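Local coordinates for haloacid dehalogenase domain protein hydrolase (Planctomyces limnophilus, PDB 4OVY) that is a putative phosphatase of the haloacid dehalogenase superfamily and binds calcium, at residues Q56-L67 and L99-H107. Residues are numbered along the deposited sequence; the frame is centred on the assembly and turned at random.
Sequences QLAFALDRVRLL and LTELTMATH
Segments 56-67 and 99-107, helical for nearly all their length, run in the same general direction with an angle of 32° between them and axes 10.2 Å apart at closest approach. They pack in the helical insertion between strands 38-41 and 156-161, consistent with a C1-type cap of the haloacid dehalogenase fold, which follows the calcium-binding Asp42 and Asp44 in the chain. The pair illustrates how an apolar seam can be bordered along one flank by two polar bonds. In the seam, Leu102 spreads its two methyls along the partner helix, CD2 against Ala60 CB at 3.7 Å and CD1 against Val64 CG2; Phe80 backs the same leucine. Leu99 brings CD1 over the backbone N of Leu57 and lies against the aliphatic part of Gln56. A chi1 of -172° and an extended chain beyond CG carry the Gln56 amide across to Thr103, where NE2 donates to OG1 in the amide plane at 3.1 Å. The amide has three partners: NE2 also donates to a water shared with Thr100 OG1, while OE1 accepts from Gly164 N. Thr103 OG1 in turn donates to Leu99 O. Further along this flank, Arg63 lays CG over one face of the Phe59 ring, toward its rim, and the bends beyond it bring NE to His107 NE2, to which it donates at 3.1 Å. A leucine in place of His107 would probably leave Arg63 NE without this acceptor and take from Thr103 O the imidazole N-H. The other ring nitrogen holds the imidazole as well: His107 ND1 donates in the ring plane to a lone pair of Thr103 O, 3.1 Å away.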
loop_
_atom_site.group_PDB
_atom_site.type_symbol
_atom_site.label_atom_id
_atom_site.label_comp_id
_atom_site.label_asym_id
_atom_site.label_seq_id
_atom_site.Cartn_x
_atom_site.Cartn_y
_atom_site.Cartn_z
ATOM N N GLN A 56 -2.269 18.344 11.613
ATOM C CA GLN A 56 -3.443 18.269 10.751
ATOM C C GLN A 56 -4.671 18.921 11.393
ATOM O O GLN A 56 -5.527 19.431 10.678
ATOM C CB GLN A 56 -3.757 16.840 10.320
ATOM C CG GLN A 56 -4.854 16.765 9.265
ATOM C CD GLN A 56 -5.141 15.356 8.807
ATOM O OE1 GLN A 56 -4.319 14.462 8.965
ATOM N NE2 GLN A 56 -6.310 15.156 8.221
ATOM N N LEU A 57 -4.761 18.909 12.720
ATOM C CA LEU A 57 -5.858 19.614 13.397
ATOM C C LEU A 57 -5.712 21.129 13.219
ATOM O O LEU A 57 -6.707 21.824 12.962
ATOM C CB LEU A 57 -5.959 19.210 14.873
ATOM C CG LEU A 57 -7.170 19.754 15.644
ATOM C CD1 LEU A 57 -8.483 19.430 14.942
ATOM C CD2 LEU A 57 -7.166 19.213 17.067
ATOM N N ALA A 58 -4.478 21.636 13.317
ATOM C CA ALA A 58 -4.201 23.048 13.019
ATOM C C ALA A 58 -4.648 23.398 11.590
ATOM O O ALA A 58 -5.274 24.430 11.364
ATOM C CB ALA A 58 -2.721 23.371 13.212
ATOM N N PHE A 59 -4.313 22.532 10.636
ATOM C CA PHE A 59 -4.737 22.690 9.238
ATOM C C PHE A 59 -6.262 22.728 9.135
ATOM O O PHE A 59 -6.825 23.643 8.531
ATOM C CB PHE A 59 -4.137 21.552 8.394
ATOM C CG PHE A 59 -4.759 21.373 7.037
ATOM C CD1 PHE A 59 -4.388 22.185 5.971
ATOM C CD2 PHE A 59 -5.666 20.346 6.805
ATOM C CE1 PHE A 59 -4.933 22.001 4.710
ATOM C CE2 PHE A 59 -6.221 20.160 5.549
ATOM C CZ PHE A 59 -5.859 20.988 4.498
ATOM N N ALA A 60 -6.921 21.751 9.752
ATOM C CA ALA A 60 -8.387 21.666 9.719
ATOM C C ALA A 60 -9.035 22.923 10.307
ATOM O O ALA A 60 -10.032 23.421 9.777
ATOM C CB ALA A 60 -8.864 20.421 10.454
ATOM N N LEU A 61 -8.460 23.436 11.391
ATOM C CA LEU A 61 -8.910 24.689 12.001
ATOM C C LEU A 61 -8.872 25.862 11.019
ATOM O O LEU A 61 -9.845 26.624 10.905
ATOM C CB LEU A 61 -8.075 25.018 13.252
ATOM C CG LEU A 61 -8.640 24.536 14.596
ATOM C CD1 LEU A 61 -9.054 23.068 14.584
ATOM C CD2 LEU A 61 -7.659 24.809 15.730
ATOM N N ASP A 62 -7.755 26.013 10.313
ATOM C CA ASP A 62 -7.625 27.102 9.336
ATOM C C ASP A 62 -8.605 26.926 8.182
ATOM O O ASP A 62 -9.224 27.899 7.719
ATOM C CB ASP A 62 -6.191 27.209 8.808
ATOM C CG ASP A 62 -5.238 27.833 9.816
ATOM O OD1 ASP A 62 -5.713 28.378 10.839
ATOM O OD2 ASP A 62 -4.007 27.785 9.579
ATOM N N ARG A 63 -8.770 25.686 7.734
ATOM C CA ARG A 63 -9.709 25.395 6.647
ATOM C C ARG A 63 -11.153 25.708 7.046
ATOM O O ARG A 63 -11.877 26.328 6.280
ATOM C CB ARG A 63 -9.574 23.946 6.191
ATOM C CG ARG A 63 -8.223 23.617 5.560
ATOM C CD ARG A 63 -7.955 24.408 4.293
ATOM N NE ARG A 63 -8.955 24.142 3.264
ATOM C CZ ARG A 63 -9.181 24.917 2.210
ATOM N NH1 ARG A 63 -8.493 26.042 2.020
ATOM N NH2 ARG A 63 -10.118 24.563 1.344
ATOM N N VAL A 64 -11.561 25.291 8.243
ATOM C CA VAL A 64 -12.912 25.586 8.747
ATOM C C VAL A 64 -13.126 27.098 8.836
ATOM O O VAL A 64 -14.151 27.619 8.388
ATOM C CB VAL A 64 -13.175 24.904 10.111
ATOM C CG1 VAL A 64 -14.412 25.475 10.803
ATOM C CG2 VAL A 64 -13.323 23.402 9.922
ATOM N N ARG A 65 -12.148 27.805 9.388
ATOM C CA ARG A 65 -12.231 29.265 9.480
ATOM C C ARG A 65 -12.396 29.922 8.113
ATOM O O ARG A 65 -13.187 30.849 7.964
ATOM C CB ARG A 65 -11.013 29.832 10.204
ATOM C CG ARG A 65 -11.043 29.538 11.690
ATOM C CD ARG A 65 -9.991 30.314 12.454
ATOM N NE ARG A 65 -9.791 29.732 13.778
ATOM C CZ ARG A 65 -8.772 28.947 14.132
ATOM N NH1 ARG A 65 -7.805 28.631 13.268
ATOM N NH2 ARG A 65 -8.716 28.480 15.374
ATOM N N LEU A 66 -11.656 29.436 7.121
ATOM C CA LEU A 66 -11.728 29.980 5.766
ATOM C C LEU A 66 -13.103 29.715 5.141
ATOM O O LEU A 66 -13.645 30.564 4.426
ATOM C CB LEU A 66 -10.624 29.370 4.895
ATOM C CG LEU A 66 -10.447 29.929 3.483
ATOM C CD1 LEU A 66 -10.029 31.394 3.531
ATOM C CD2 LEU A 66 -9.424 29.106 2.711
ATOM N N LEU A 67 -13.667 28.545 5.428
ATOM C CA LEU A 67 -14.945 28.131 4.837
ATOM C C LEU A 67 -16.186 28.632 5.587
ATOM O O LEU A 67 -17.293 28.572 5.049
ATOM C CB LEU A 67 -14.999 26.604 4.756
ATOM C CG LEU A 67 -13.969 25.970 3.824
ATOM C CD1 LEU A 67 -13.872 24.475 4.095
ATOM C CD2 LEU A 67 -14.301 26.254 2.366
ATOM N N LEU A 99 -10.765 13.579 13.418
ATOM C CA LEU A 99 -9.901 14.396 12.571
ATOM C C LEU A 99 -10.088 14.101 11.073
ATOM O O LEU A 99 -10.193 15.022 10.256
ATOM C CB LEU A 99 -8.440 14.182 12.985
ATOM C CG LEU A 99 -7.357 14.842 12.134
ATOM C CD1 LEU A 99 -7.512 16.353 12.156
ATOM C CD2 LEU A 99 -5.980 14.423 12.644
ATOM N N THR A 100 -10.140 12.824 10.708
ATOM C CA THR A 100 -10.360 12.469 9.317
ATOM C C THR A 100 -11.809 12.782 8.894
ATOM O O THR A 100 -12.023 13.248 7.783
ATOM C CB THR A 100 -9.921 11.018 9.008
ATOM O OG1 THR A 100 -8.490 10.971 8.979
ATOM C CG2 THR A 100 -10.420 10.543 7.651
ATOM N N GLU A 101 -12.786 12.581 9.780
ATOM C CA GLU A 101 -14.166 12.983 9.474
ATOM C C GLU A 101 -14.299 14.492 9.232
ATOM O O GLU A 101 -15.036 14.917 8.342
ATOM C CB GLU A 101 -15.132 12.543 10.576
ATOM C CG GLU A 101 -15.363 11.043 10.594
ATOM C CD GLU A 101 -16.216 10.572 11.757
ATOM O OE1 GLU A 101 -16.160 11.172 12.849
ATOM O OE2 GLU A 101 -16.933 9.576 11.576
ATOM N N LEU A 102 -13.593 15.294 10.027
ATOM C CA LEU A 102 -13.624 16.743 9.872
ATOM C C LEU A 102 -13.006 17.141 8.529
ATOM O O LEU A 102 -13.546 17.989 7.812
ATOM C CB LEU A 102 -12.893 17.418 11.035
ATOM C CG LEU A 102 -12.749 18.937 11.017
ATOM C CD1 LEU A 102 -14.112 19.603 10.938
ATOM C CD2 LEU A 102 -11.991 19.414 12.248
ATOM N N THR A 103 -11.885 16.510 8.184
ATOM C CA THR A 103 -11.223 16.777 6.916
ATOM C C THR A 103 -12.083 16.288 5.744
ATOM O O THR A 103 -12.198 16.968 4.722
ATOM C CB THR A 103 -9.829 16.112 6.883
ATOM O OG1 THR A 103 -9.075 16.527 8.032
ATOM C CG2 THR A 103 -9.083 16.492 5.627
HETATM N N MSE A 104 -12.700 15.117 5.918
HETATM C CA MSE A 104 -13.608 14.526 4.933
HETATM C C MSE A 104 -14.751 15.456 4.622
HETATM O O MSE A 104 -15.062 15.688 3.455
HETATM C CB MSE A 104 -14.156 13.210 5.498
HETATM C CG MSE A 104 -15.230 12.529 4.655
HETATM SE SE MSE A 104 -16.181 11.197 5.758
HETATM C CE MSE A 104 -17.268 12.420 6.867
ATOM N N ALA A 105 -15.387 15.998 5.661
ATOM C CA ALA A 105 -16.580 16.826 5.480
ATOM C C ALA A 105 -16.287 18.169 4.804
ATOM O O ALA A 105 -17.192 18.782 4.250
ATOM C CB ALA A 105 -17.276 17.057 6.817
ATOM N N THR A 106 -15.032 18.614 4.856
ATOM C CA THR A 106 -14.655 19.940 4.377
ATOM C C THR A 106 -13.920 19.927 3.042
ATOM O O THR A 106 -13.641 20.991 2.496
ATOM C CB THR A 106 -13.795 20.686 5.422
ATOM O OG1 THR A 106 -12.703 19.862 5.852
ATOM C CG2 THR A 106 -14.648 21.060 6.630
ATOM N N HIS A 107 -13.606 18.742 2.516
ATOM C CA HIS A 107 -12.890 18.630 1.240
ATOM C C HIS A 107 -13.456 17.592 0.275
ATOM O O HIS A 107 -12.753 17.137 -0.626
ATOM C CB HIS A 107 -11.424 18.330 1.519
ATOM C CG HIS A 107 -10.743 19.410 2.288
ATOM N ND1 HIS A 107 -10.825 19.508 3.658
ATOM C CD2 HIS A 107 -10.011 20.470 1.876
ATOM C CE1 HIS A 107 -10.152 20.571 4.062
ATOM N NE2 HIS A 107 -9.646 21.168 2.999
HETATM O O HOH W 1 -7.644 12.926 7.099
HETATM O O HOH W 2 -12.296 22.997 1.205
#